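Local coordinates for protein glycoside Hydrolase (Bacteroides uniformis, PDB 5TA0) that probably hydrolyses agarose chains as a family 86 glycoside hydrolase, holding neoagarooctaose in an extended cleft of its barrel domain, at residues A[199-204]-A[223-228]; A[203-208]-A[217-222]; A[245-250]-A[278-283]. All blocks are in the same frame, centred on the assembly; numbering follows the deposited sequence.

Interaction 1 (A[199-204]-A[223-228]); sequences EVINEP and FEFHST. With GAL (beta-D-galactopyranose), chain C; AAL (3,6-anhydro-alpha-L-galactopyranose), chain B.
Val200 lies over one face of the His226 imidazole, with CG1 3.8 Å above the ring plane and displaced toward its rim, a CH-pi contact only 16° off the ring normal. CG1 reaches this place because it stands anti to the backbone N (chi1 169°), while Val200 CB closes on His226 CD2 at 3.5 Å. Ile201 crosses the same ring at about a right angle, its CG2 branch touching CE1 of His226 at 3.7 Å. Val200 CG1 also meets Phe225 CE2 at 3.8 Å, the valine and the phenylalanine lying antiparallel, side by side. Both imidazole nitrogens are engaged, which fixes the rotation of the ring: ND1 is bonded to the carbonyl of Leu222 one helical turn back, and NE2 is hydrogen-bonded to a water in the ring plane, 2.9 Å away, and that water accepts from Ile201 N. Replacing His226 with a leucine would probably leave the Leu222 carbonyl and the bridging water without this mate and strip Val200 of its flat surface. On the barrel side, Val200 rests on Val242 and its backbone bonds to Gly243, which ties the corner after strand 197-199 to strand 242-247. His226 touches Tyr245 of the same strand, and helix 219-236 packs in this way against the outside of the parallel barrel, while Tyr146, a loop residue, meets Phe225 edge-to-face and also touches Ile201.

Interaction 2 (A[203-208]-A[217-222]); sequences EPLWDI and SSITKL. With AAL (3,6-anhydro-alpha-L-galactopyranose), chain B; GAL (beta-D-galactopyranose), chain C; GAL (beta-D-galactopyranose), chain D; SO4 (sulfate ion), chain G.
Pro204, Leu205 and Ile208 of helix 204-210 pack against Ile219 and Leu222 on the first turn of helix 219-236, and no hydrogen bond joins the two segments. Among the apolar contacts, Pro204 meets Leu222 at about a right angle, CG to CD2 3.5 Å in the conformer described, one of two for this leucine. Leu205 sends its CD2 branch to the same methyl, where the apparent tightness is doubtful, and Leu205 CD1 goes to Ile219 CG2. Ile208 divides its branches: CD1 faces the CB of Leu222, whereas CG2, anti to the backbone N, approaches Ser217 OG to 3.3 Å.

The polar interactions gather at the start of the second helix. Ser218 is its N-cap, the OG accepting from Lys221 N at 3.0 Å. A sulfate, probably from the crystallisation liquor, takes a nearly straight bond (169°) from Ser218 N to its O2 at 2.9 Å. Lys221 NZ binds the same ion through O4 at 2.8 Å and, weakly, through O1, and Lys221 also makes a cation-pi contact with Phe168. The helix end and the lysine would both be expected to favour an anion here.

The sugar contacts come from the other flank of helix 204-210. Trp206 carries the anhydrogalactose over one indole face, its C6 3.4 Å above the plane. Glu203, the N-cap residue, points OE1 at O2 of the chain C galactose, 2.8 Å away, and at O4 of the anhydrogalactose, 3.3 Å away. O4 is the glycosidic oxygen linking these sugars, and Glu203 follows Asn202 beyond the fourth barrel strand, a placement consistent with the acid/base glutamate of clan GH-A hydrolases.

Interaction 3 (A[245-250]-A[278-283]); sequences YCTAFP and FTIHLY. With AAL (3,6-anhydro-alpha-L-galactopyranose), chain B; GAL (beta-D-galactopyranose), chain D.
Cys246 N and Thr247 N both bond Thr279 O, the first at 2.8 Å from well above the carbonyl plane, the second weakly, at the tight centre of parallel strands 245-247 and 278-283. The register slips by one residue here, a beta bulge, before His281 N bonds Thr247 O at 2.9 Å. Thr247 and Ile280 point to the same face of the sheet, while Thr247 OG1, bonded to Trp264, sits over the centre of the Tyr245 ring.

Beyond Thr247 the backbone pairing is looser, though still buried: a water joins the two chains, donating to Ala248 O (2.8 Å) and His281 O (2.9 Å) and accepting from Tyr283 N. Pro250 packs closely alongside, its CD 3.2 Å from His281 O and its CG 3.8 Å from Leu282 CD2. Farther out, Phe249 CG stands anti to the carbonyl carbon (chi1 -61°), which carries the ring to the sugars: CZ lies edge-on 3.3 Å from O5 of the anhydrogalactose, with C6 of the chain D galactose over one face. These are the fifth and sixth strands of an eight-stranded alpha/beta barrel, whose C-terminal ends carry the glycan site: His281 ND1 bonds Glu203 there.

Overall arrangement
The three contacts run from the helical shell of the barrel to its wall. Interactions 1 and 2 both use helix 219-236, share Glu203 and Pro204, and lie about 9 Å apart between centres; they join through Phe223 on Leu205. Interaction 1 is buried and mixes apolar packing with a water bridge, whereas interaction 2 is only partly buried and ends at a capped helix start where a sulfate, probably from the crystallisation liquor, is bound. Interaction 3, also buried, is built on backbone bonds between strands. Residues 199-204 tie in through Glu199 with Thr279, and each contact has a segment that supplies residues to the glycan pocket (Asn202 and Glu203, Trp206, Phe249).

Interaction 1 (A[199-204]-A[223-228])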
loop_
_atom_site.group_PDB
_atom_site.type_symbol
_atom_site.label_atom_id
_atom_site.label_comp_id
_atom_site.label_asym_id
_atom_site.label_seq_id
_atom_site.Cartn_x
_atom_site.Cartn_y
_atom_site.Cartn_z
ATOM N N GLU A 199 0.524 14.449 3.312
ATOM C CA GLU A 199 0.128 13.777 4.533
ATOM C C GLU A 199 0.385 14.730 5.685
ATOM O O GLU A 199 1.326 15.503 5.661
ATOM C CB GLU A 199 0.926 12.491 4.740
ATOM C CG GLU A 199 0.790 11.416 3.659
ATOM C CD GLU A 199 1.725 10.245 3.937
ATOM O OE1 GLU A 199 2.952 10.457 4.025
ATOM O OE2 GLU A 199 1.190 9.107 4.132
ATOM N N VAL A 200 -0.457 14.655 6.709
ATOM C CA VAL A 200 -0.301 15.568 7.850
ATOM C C VAL A 200 0.931 15.214 8.688
ATOM O O VAL A 200 1.812 16.053 8.943
ATOM C CB VAL A 200 -1.596 15.597 8.699
ATOM C CG1 VAL A 200 -1.393 16.323 10.027
ATOM C CG2 VAL A 200 -2.723 16.256 7.886
ATOM N N ILE A 201 0.975 13.968 9.143
ATOM C CA ILE A 201 1.980 13.580 10.155
ATOM C C ILE A 201 2.225 12.084 10.130
ATOM O O ILE A 201 1.283 11.289 10.044
ATOM C CB ILE A 201 1.559 14.108 11.552
ATOM C CG1 ILE A 201 2.681 13.981 12.585
ATOM C CG2 ILE A 201 0.264 13.458 12.024
ATOM C CD1 ILE A 201 2.353 14.639 13.885
ATOM N N ASN A 202 3.487 11.686 10.223
ATOM C CA ASN A 202 3.859 10.277 10.128
ATOM C C ASN A 202 3.630 9.485 11.422
ATOM O O ASN A 202 4.141 9.870 12.479
ATOM C CB ASN A 202 5.340 10.192 9.762
ATOM C CG ASN A 202 5.794 8.793 9.452
ATOM O OD1 ASN A 202 5.387 8.208 8.460
ATOM N ND2 ASN A 202 6.677 8.240 10.299
ATOM N N GLU A 203 2.853 8.391 11.361
ATOM C CA GLU A 203 2.720 7.419 12.465
ATOM C C GLU A 203 2.524 8.070 13.840
ATOM O O GLU A 203 3.258 7.813 14.802
ATOM C CB GLU A 203 3.932 6.483 12.453
ATOM C CG GLU A 203 4.047 5.710 11.143
ATOM C CD GLU A 203 5.071 4.607 11.123
ATOM O OE1 GLU A 203 5.975 4.624 11.975
ATOM O OE2 GLU A 203 4.976 3.766 10.189
ATOM N N PRO A 204 1.485 8.907 13.962
ATOM C CA PRO A 204 1.345 9.695 15.175
ATOM C C PRO A 204 0.954 8.936 16.427
ATOM O O PRO A 204 1.419 9.300 17.510
ATOM C CB PRO A 204 0.299 10.742 14.803
ATOM C CG PRO A 204 -0.541 10.069 13.740
ATOM C CD PRO A 204 0.482 9.278 12.948
ATOM N N PHE A 223 -6.837 13.491 15.982
ATOM C CA PHE A 223 -7.756 13.522 14.835
ATOM C C PHE A 223 -8.256 14.935 14.527
ATOM O O PHE A 223 -8.299 15.345 13.353
ATOM C CB PHE A 223 -8.877 12.492 15.045
ATOM C CG PHE A 223 -8.386 11.097 15.237
ATOM C CD1 PHE A 223 -7.179 10.652 14.680
ATOM C CD2 PHE A 223 -9.123 10.180 15.984
ATOM C CE1 PHE A 223 -6.747 9.367 14.854
ATOM C CE2 PHE A 223 -8.690 8.884 16.156
ATOM C CZ PHE A 223 -7.489 8.469 15.589
ATOM N N GLU A 224 -8.632 15.686 15.581
ATOM C CA GLU A 224 -9.034 17.092 15.432
ATOM C C GLU A 224 -7.904 17.875 14.766
ATOM O O GLU A 224 -8.151 18.661 13.850
ATOM C CB GLU A 224 -9.390 17.778 16.786
ATOM C CG GLU A 224 -10.779 17.467 17.367
ATOM C CD GLU A 224 -11.125 18.176 18.693
ATOM O OE1 GLU A 224 -10.559 19.250 18.991
ATOM O OE2 GLU A 224 -11.933 17.586 19.422
ATOM N N PHE A 225 -6.669 17.652 15.234
ATOM C CA PHE A 225 -5.471 18.294 14.667
ATOM C C PHE A 225 -5.408 18.143 13.148
ATOM O O PHE A 225 -5.043 19.079 12.454
ATOM C CB PHE A 225 -4.260 17.689 15.382
ATOM C CG PHE A 225 -2.899 18.053 14.847
ATOM C CD1 PHE A 225 -2.245 19.180 15.317
ATOM C CD2 PHE A 225 -2.206 17.202 14.007
ATOM C CE1 PHE A 225 -0.966 19.482 14.896
ATOM C CE2 PHE A 225 -0.925 17.497 13.607
ATOM C CZ PHE A 225 -0.301 18.634 14.053
ATOM N N HIS A 226 -5.795 16.992 12.622
ATOM C CA HIS A 226 -5.780 16.797 11.185
ATOM C C HIS A 226 -6.692 17.783 10.436
ATOM O O HIS A 226 -6.307 18.299 9.395
ATOM C CB HIS A 226 -6.154 15.361 10.801
ATOM C CG HIS A 226 -5.015 14.394 10.921
ATOM N ND1 HIS A 226 -4.480 13.983 12.118
ATOM C CD2 HIS A 226 -4.288 13.773 9.965
ATOM C CE1 HIS A 226 -3.467 13.162 11.893
ATOM N NE2 HIS A 226 -3.343 12.997 10.594
ATOM N N SER A 227 -7.891 18.034 10.940
ATOM C CA SER A 227 -8.778 19.021 10.293
ATOM C C SER A 227 -8.145 20.405 10.301
ATOM O O SER A 227 -8.184 21.119 9.310
ATOM C CB SER A 227 -10.116 19.069 10.997
ATOM O OG SER A 227 -10.825 17.842 10.837
ATOM N N THR A 228 -7.528 20.762 11.427
ATOM C CA THR A 228 -6.893 22.072 11.534
ATOM C C THR A 228 -5.700 22.195 10.589
ATOM O O THR A 228 -5.527 23.219 9.919
ATOM C CB THR A 228 -6.530 22.336 12.988
ATOM O OG1 THR A 228 -7.763 22.378 13.744
ATOM C CG2 THR A 228 -5.772 23.669 13.160
HETATM C C1 GAL C . 9.554 3.023 11.106
HETATM C C2 GAL C . 9.284 4.409 10.541
HETATM C C3 GAL C . 10.240 4.833 9.440
HETATM C C4 GAL C . 11.658 4.307 9.641
HETATM C C5 GAL C . 11.691 2.860 10.049
HETATM C C6 GAL C . 13.096 2.282 10.303
HETATM O O2 GAL C . 7.974 4.450 9.993
HETATM O O3 GAL C . 10.229 6.266 9.533
HETATM O O4 GAL C . 12.283 5.109 10.660
HETATM O O5 GAL C . 10.955 2.785 11.269
HETATM O O6 GAL C . 13.932 2.283 9.132
HETATM C C1 AAL B . 8.760 0.173 15.450
HETATM C C2 AAL B . 10.051 0.942 15.174
HETATM C C3 AAL B . 9.700 2.190 14.406
HETATM C C4 AAL B . 9.034 1.854 13.100
HETATM C C5 AAL B . 7.697 1.424 13.631
HETATM C C6 AAL B . 7.381 2.535 14.604
HETATM O O2 AAL B . 10.968 0.148 14.407
HETATM O O3 AAL B . 8.677 2.902 15.128
HETATM O O4 AAL B . 8.872 3.043 12.362
HETATM O O5 AAL B . 7.891 0.177 14.303
HETATM O O HOH W 1 -1.207 12.016 8.873
#

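Interaction 2 (A[203-208]-A[217-222])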
loop_
_atom_site.group_PDB
_atom_site.type_symbol
_atom_site.label_atom_id
_atom_site.label_comp_id
_atom_site.label_asym_id
_atom_site.label_seq_id
_atom_site.Cartn_x
_atom_site.Cartn_y
_atom_site.Cartn_z
ATOM N N GLU A 203 2.853 8.391 11.361
ATOM C CA GLU A 203 2.720 7.419 12.465
ATOM C C GLU A 203 2.524 8.070 13.840
ATOM O O GLU A 203 3.258 7.813 14.802
ATOM C CB GLU A 203 3.932 6.483 12.453
ATOM C CG GLU A 203 4.047 5.710 11.143
ATOM C CD GLU A 203 5.071 4.607 11.123
ATOM O OE1 GLU A 203 5.975 4.624 11.975
ATOM O OE2 GLU A 203 4.976 3.766 10.189
ATOM N N PRO A 204 1.485 8.907 13.962
ATOM C CA PRO A 204 1.345 9.695 15.175
ATOM C C PRO A 204 0.954 8.936 16.427
ATOM O O PRO A 204 1.419 9.300 17.510
ATOM C CB PRO A 204 0.299 10.742 14.803
ATOM C CG PRO A 204 -0.541 10.069 13.740
ATOM C CD PRO A 204 0.482 9.278 12.948
ATOM N N LEU A 205 0.083 7.940 16.311
ATOM C CA LEU A 205 -0.338 7.165 17.477
ATOM C C LEU A 205 0.736 6.249 17.992
ATOM O O LEU A 205 0.726 5.934 19.180
ATOM C CB LEU A 205 -1.667 6.435 17.260
ATOM C CG LEU A 205 -2.857 7.395 17.061
ATOM C CD1 LEU A 205 -4.137 6.586 16.920
ATOM C CD2 LEU A 205 -3.008 8.422 18.184
ATOM N N TRP A 206 1.698 5.875 17.158
ATOM C CA TRP A 206 2.887 5.210 17.656
ATOM C C TRP A 206 3.560 6.091 18.720
ATOM O O TRP A 206 3.834 5.633 19.838
ATOM C CB TRP A 206 3.858 4.858 16.530
ATOM C CG TRP A 206 5.128 4.257 17.046
ATOM C CD1 TRP A 206 6.334 4.852 17.103
ATOM C CD2 TRP A 206 5.289 2.959 17.640
ATOM N NE1 TRP A 206 7.255 4.015 17.694
ATOM C CE2 TRP A 206 6.636 2.853 18.047
ATOM C CE3 TRP A 206 4.416 1.898 17.911
ATOM C CZ2 TRP A 206 7.139 1.697 18.685
ATOM C CZ3 TRP A 206 4.928 0.743 18.534
ATOM C CH2 TRP A 206 6.266 0.662 18.906
ATOM N N ASP A 207 3.825 7.354 18.391
ATOM C CA ASP A 207 4.463 8.243 19.377
ATOM C C ASP A 207 3.537 8.646 20.526
ATOM O O ASP A 207 3.991 8.763 21.670
ATOM C CB ASP A 207 5.017 9.497 18.691
ATOM C CG ASP A 207 6.414 9.309 18.170
ATOM O OD1 ASP A 207 7.356 9.707 18.868
ATOM O OD2 ASP A 207 6.596 8.808 17.076
ATOM N N ILE A 208 2.272 8.904 20.248
ATOM C CA ILE A 208 1.333 9.394 21.264
ATOM C C ILE A 208 0.949 8.312 22.266
ATOM O O ILE A 208 0.806 8.610 23.465
ATOM C CB ILE A 208 0.064 10.000 20.607
ATOM C CG1 ILE A 208 0.427 11.340 20.007
ATOM C CG2 ILE A 208 -1.135 10.105 21.553
ATOM C CD1 ILE A 208 -0.605 11.879 19.037
ATOM N N SER A 217 -1.445 10.484 25.607
ATOM C CA SER A 217 -2.282 11.665 25.505
ATOM C C SER A 217 -3.482 11.389 24.593
ATOM O O SER A 217 -3.639 10.287 24.056
ATOM C CB SER A 217 -1.447 12.853 25.045
ATOM O OG SER A 217 -0.872 12.599 23.774
ATOM N N SER A 218 -4.357 12.361 24.481
ATOM C CA SER A 218 -5.628 12.171 23.783
ATOM C C SER A 218 -5.482 11.721 22.321
ATOM O O SER A 218 -4.744 12.327 21.524
ATOM C CB SER A 218 -6.496 13.440 23.850
ATOM O OG SER A 218 -7.559 13.405 22.925
ATOM N N ILE A 219 -6.222 10.676 21.969
ATOM C CA ILE A 219 -6.247 10.143 20.613
ATOM C C ILE A 219 -7.135 11.022 19.729
ATOM O O ILE A 219 -6.738 11.374 18.589
ATOM C CB ILE A 219 -6.755 8.688 20.645
ATOM C CG1 ILE A 219 -5.716 7.787 21.311
ATOM C CG2 ILE A 219 -7.122 8.188 19.257
ATOM C CD1 ILE A 219 -6.220 6.402 21.648
ATOM N N THR A 220 -8.322 11.407 20.188
ATOM C CA THR A 220 -9.183 12.226 19.354
ATOM C C THR A 220 -8.635 13.644 19.102
ATOM O O THR A 220 -8.943 14.261 18.076
ATOM C CB THR A 220 -10.635 12.255 19.832
ATOM O OG1 THR A 220 -10.746 12.862 21.114
ATOM C CG2 THR A 220 -11.232 10.868 19.888
ATOM N N LYS A 221 -7.830 14.168 20.024
ATOM C CA LYS A 221 -7.169 15.442 19.797
ATOM C C LYS A 221 -6.282 15.389 18.541
ATOM O O LYS A 221 -6.234 16.356 17.783
ATOM C CB LYS A 221 -6.354 15.830 21.022
ATOM C CG LYS A 221 -5.773 17.226 21.000
ATOM C CD LYS A 221 -4.948 17.480 22.260
ATOM C CE LYS A 221 -4.618 18.936 22.448
ATOM N NZ LYS A 221 -3.528 19.130 23.459
ATOM N N LEU A 222 -5.576 14.286 18.341
ATOM C CA LEU A 222 -4.778 14.102 17.132
ATOM C C LEU A 222 -5.662 14.112 15.885
ATOM O O LEU A 222 -5.317 14.700 14.849
ATOM C CB LEU A 222 -4.007 12.799 17.205
ATOM C CG LEU A 222 -3.468 12.324 15.860
ATOM C CD1 LEU A 222 -2.234 13.120 15.466
ATOM C CD2 LEU A 222 -3.188 10.841 15.940
HETATM C C1 AAL B . 8.760 0.173 15.450
HETATM C C2 AAL B . 10.051 0.942 15.174
HETATM C C3 AAL B . 9.700 2.190 14.406
HETATM C C4 AAL B . 9.034 1.854 13.100
HETATM C C5 AAL B . 7.697 1.424 13.631
HETATM C C6 AAL B . 7.381 2.535 14.604
HETATM O O2 AAL B . 10.968 0.148 14.407
HETATM O O3 AAL B . 8.677 2.902 15.128
HETATM O O4 AAL B . 8.872 3.043 12.362
HETATM O O5 AAL B . 7.891 0.177 14.303
HETATM C C1 GAL C . 9.554 3.023 11.106
HETATM C C2 GAL C . 9.284 4.409 10.541
HETATM C C3 GAL C . 10.240 4.833 9.440
HETATM C C4 GAL C . 11.658 4.307 9.641
HETATM C C5 GAL C . 11.691 2.860 10.049
HETATM C C6 GAL C . 13.096 2.282 10.303
HETATM O O2 GAL C . 7.974 4.450 9.993
HETATM O O3 GAL C . 10.229 6.266 9.533
HETATM O O4 GAL C . 12.283 5.109 10.660
HETATM O O5 GAL C . 10.955 2.785 11.269
HETATM O O6 GAL C . 13.932 2.283 9.132
HETATM C C1 GAL D . 8.372 -3.700 18.426
HETATM C C2 GAL D . 9.167 -2.877 17.435
HETATM C C3 GAL D . 8.327 -1.746 16.848
HETATM C C4 GAL D . 6.991 -2.274 16.343
HETATM C C5 GAL D . 6.298 -3.052 17.452
HETATM C C6 GAL D . 4.928 -3.543 17.026
HETATM O O1 GAL D . 9.115 -4.843 18.891
HETATM O O2 GAL D . 10.304 -2.288 18.061
HETATM O O3 GAL D . 9.128 -1.158 15.818
HETATM O O4 GAL D . 7.177 -3.140 15.214
HETATM O O5 GAL D . 7.152 -4.148 17.814
HETATM O O6 GAL D . 4.300 -4.235 18.107
HETATM S S SO4 G . -3.142 16.235 25.438
HETATM O O1 SO4 G . -2.504 16.147 24.071
HETATM O O2 SO4 G . -4.090 15.080 25.591
HETATM O O3 SO4 G . -2.101 16.188 26.517
HETATM O O4 SO4 G . -3.995 17.466 25.604
#

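Interaction 3 (A[245-250]-A[278-283])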
loop_
_atom_site.group_PDB
_atom_site.type_symbol
_atom_site.label_atom_id
_atom_site.label_comp_id
_atom_site.label_asym_id
_atom_site.label_seq_id
_atom_site.Cartn_x
_atom_site.Cartn_y
_atom_site.Cartn_z
ATOM N N TYR A 245 -4.554 9.173 8.670
ATOM C CA TYR A 245 -3.651 9.668 9.707
ATOM C C TYR A 245 -2.275 9.028 9.674
ATOM O O TYR A 245 -1.488 9.251 10.575
ATOM C CB TYR A 245 -4.279 9.642 11.102
ATOM C CG TYR A 245 -4.498 8.304 11.794
ATOM C CD1 TYR A 245 -3.491 7.691 12.538
ATOM C CD2 TYR A 245 -5.750 7.693 11.783
ATOM C CE1 TYR A 245 -3.740 6.505 13.232
ATOM C CE2 TYR A 245 -5.983 6.516 12.463
ATOM C CZ TYR A 245 -4.985 5.937 13.199
ATOM O OH TYR A 245 -5.253 4.779 13.886
ATOM N N CYS A 246 -1.975 8.273 8.603
ATOM C CA CYS A 246 -0.650 7.701 8.333
ATOM C C CYS A 246 -0.292 6.680 9.400
ATOM O O CYS A 246 0.735 6.765 10.068
ATOM C CB CYS A 246 0.385 8.809 8.163
ATOM S SG CYS A 246 1.928 8.300 7.439
ATOM N N THR A 247 -1.190 5.722 9.560
ATOM C CA THR A 247 -1.172 4.769 10.674
ATOM C C THR A 247 -0.008 3.787 10.617
ATOM O O THR A 247 0.161 3.082 9.636
ATOM C CB THR A 247 -2.494 3.983 10.618
ATOM O OG1 THR A 247 -3.572 4.929 10.455
ATOM C CG2 THR A 247 -2.690 3.110 11.856
ATOM N N ALA A 248 0.742 3.666 11.698
ATOM C CA ALA A 248 1.855 2.717 11.787
ATOM C C ALA A 248 1.413 1.269 11.716
ATOM O O ALA A 248 2.042 0.474 10.989
ATOM C CB ALA A 248 2.665 2.943 13.064
ATOM N N PHE A 249 0.347 0.943 12.460
ATOM C CA PHE A 249 -0.094 -0.442 12.667
ATOM C C PHE A 249 -1.607 -0.470 12.772
ATOM O O PHE A 249 -2.157 -0.408 13.860
ATOM C CB PHE A 249 0.549 -1.038 13.945
ATOM C CG PHE A 249 2.041 -1.072 13.893
ATOM C CD1 PHE A 249 2.696 -1.904 13.006
ATOM C CD2 PHE A 249 2.809 -0.180 14.663
ATOM C CE1 PHE A 249 4.087 -1.894 12.906
ATOM C CE2 PHE A 249 4.199 -0.182 14.563
ATOM C CZ PHE A 249 4.838 -1.035 13.678
ATOM N N PRO A 250 -2.317 -0.500 11.620
ATOM C CA PRO A 250 -3.790 -0.509 11.619
ATOM C C PRO A 250 -4.278 -1.894 11.987
ATOM O O PRO A 250 -4.280 -2.793 11.140
ATOM C CB PRO A 250 -4.162 -0.105 10.160
ATOM C CG PRO A 250 -3.001 -0.538 9.372
ATOM C CD PRO A 250 -1.770 -0.426 10.248
ATOM N N PHE A 278 -7.127 9.039 2.560
ATOM C CA PHE A 278 -6.724 8.316 3.768
ATOM C C PHE A 278 -5.374 7.693 3.510
ATOM O O PHE A 278 -5.063 7.357 2.360
ATOM C CB PHE A 278 -7.766 7.274 4.135
ATOM C CG PHE A 278 -9.051 7.848 4.684
ATOM C CD1 PHE A 278 -9.122 9.135 5.241
ATOM C CD2 PHE A 278 -10.231 7.111 4.635
ATOM C CE1 PHE A 278 -10.320 9.618 5.773
ATOM C CE2 PHE A 278 -11.399 7.591 5.155
ATOM C CZ PHE A 278 -11.465 8.848 5.721
ATOM N N THR A 279 -4.576 7.535 4.557
ATOM C CA THR A 279 -3.247 6.977 4.409
ATOM C C THR A 279 -2.884 6.096 5.603
ATOM O O THR A 279 -3.160 6.470 6.777
ATOM C CB THR A 279 -2.197 8.075 4.126
ATOM O OG1 THR A 279 -0.903 7.456 4.066
ATOM C CG2 THR A 279 -2.202 9.155 5.164
ATOM N N ILE A 280 -2.316 4.925 5.293
ATOM C CA ILE A 280 -1.890 3.936 6.269
ATOM C C ILE A 280 -0.560 3.350 5.852
ATOM O O ILE A 280 -0.140 3.477 4.700
ATOM C CB ILE A 280 -2.917 2.816 6.462
ATOM C CG1 ILE A 280 -3.151 2.020 5.164
ATOM C CG2 ILE A 280 -4.230 3.370 7.000
ATOM C CD1 ILE A 280 -4.137 0.870 5.297
ATOM N N HIS A 281 0.107 2.692 6.794
ATOM C CA HIS A 281 1.255 1.839 6.539
ATOM C C HIS A 281 0.898 0.399 6.789
ATOM O O HIS A 281 0.134 0.103 7.678
ATOM C CB HIS A 281 2.419 2.282 7.424
ATOM C CG HIS A 281 2.902 3.655 7.086
ATOM N ND1 HIS A 281 3.794 4.352 7.869
ATOM C CD2 HIS A 281 2.614 4.461 6.035
ATOM C CE1 HIS A 281 4.046 5.527 7.313
ATOM N NE2 HIS A 281 3.359 5.604 6.191
ATOM N N LEU A 282 1.442 -0.509 5.981
ATOM C CA LEU A 282 1.112 -1.952 6.087
ATOM C C LEU A 282 2.383 -2.783 6.074
ATOM O O LEU A 282 3.034 -2.926 5.028
ATOM C CB LEU A 282 0.179 -2.371 4.945
ATOM C CG LEU A 282 -1.233 -1.813 5.032
ATOM C CD1 LEU A 282 -1.953 -2.054 3.723
ATOM C CD2 LEU A 282 -2.002 -2.406 6.206
ATOM N N TYR A 283 2.702 -3.369 7.222
ATOM C CA TYR A 283 3.883 -4.199 7.337
ATOM C C TYR A 283 3.555 -5.602 7.821
ATOM O O TYR A 283 2.881 -5.801 8.841
ATOM C CB TYR A 283 4.859 -3.560 8.285
ATOM C CG TYR A 283 5.610 -2.390 7.721
ATOM C CD1 TYR A 283 6.605 -2.568 6.793
ATOM C CD2 TYR A 283 5.365 -1.118 8.166
ATOM C CE1 TYR A 283 7.332 -1.501 6.312
ATOM C CE2 TYR A 283 6.093 -0.045 7.702
ATOM C CZ TYR A 283 7.076 -0.238 6.766
ATOM O OH TYR A 283 7.825 0.844 6.328
HETATM C C1 AAL B . 8.760 0.173 15.450
HETATM C C2 AAL B . 10.051 0.942 15.174
HETATM C C3 AAL B . 9.700 2.190 14.406
HETATM C C4 AAL B . 9.034 1.854 13.100
HETATM C C5 AAL B . 7.697 1.424 13.631
HETATM C C6 AAL B . 7.381 2.535 14.604
HETATM O O2 AAL B . 10.968 0.148 14.407
HETATM O O3 AAL B . 8.677 2.902 15.128
HETATM O O4 AAL B . 8.872 3.043 12.362
HETATM O O5 AAL B . 7.891 0.177 14.303
HETATM C C1 GAL D . 8.372 -3.700 18.426
HETATM C C2 GAL D . 9.167 -2.877 17.435
HETATM C C3 GAL D . 8.327 -1.746 16.848
HETATM C C4 GAL D . 6.991 -2.274 16.343
HETATM C C5 GAL D . 6.298 -3.052 17.452
HETATM C C6 GAL D . 4.928 -3.543 17.026
HETATM O O1 GAL D . 9.115 -4.843 18.891
HETATM O O2 GAL D . 10.304 -2.288 18.061
HETATM O O3 GAL D . 9.128 -1.158 15.818
HETATM O O4 GAL D . 7.177 -3.140 15.214
HETATM O O5 GAL D . 7.152 -4.148 17.814
HETATM O O6 GAL D . 4.300 -4.235 18.107
HETATM O O HOH W 2 1.535 -1.749 9.442
#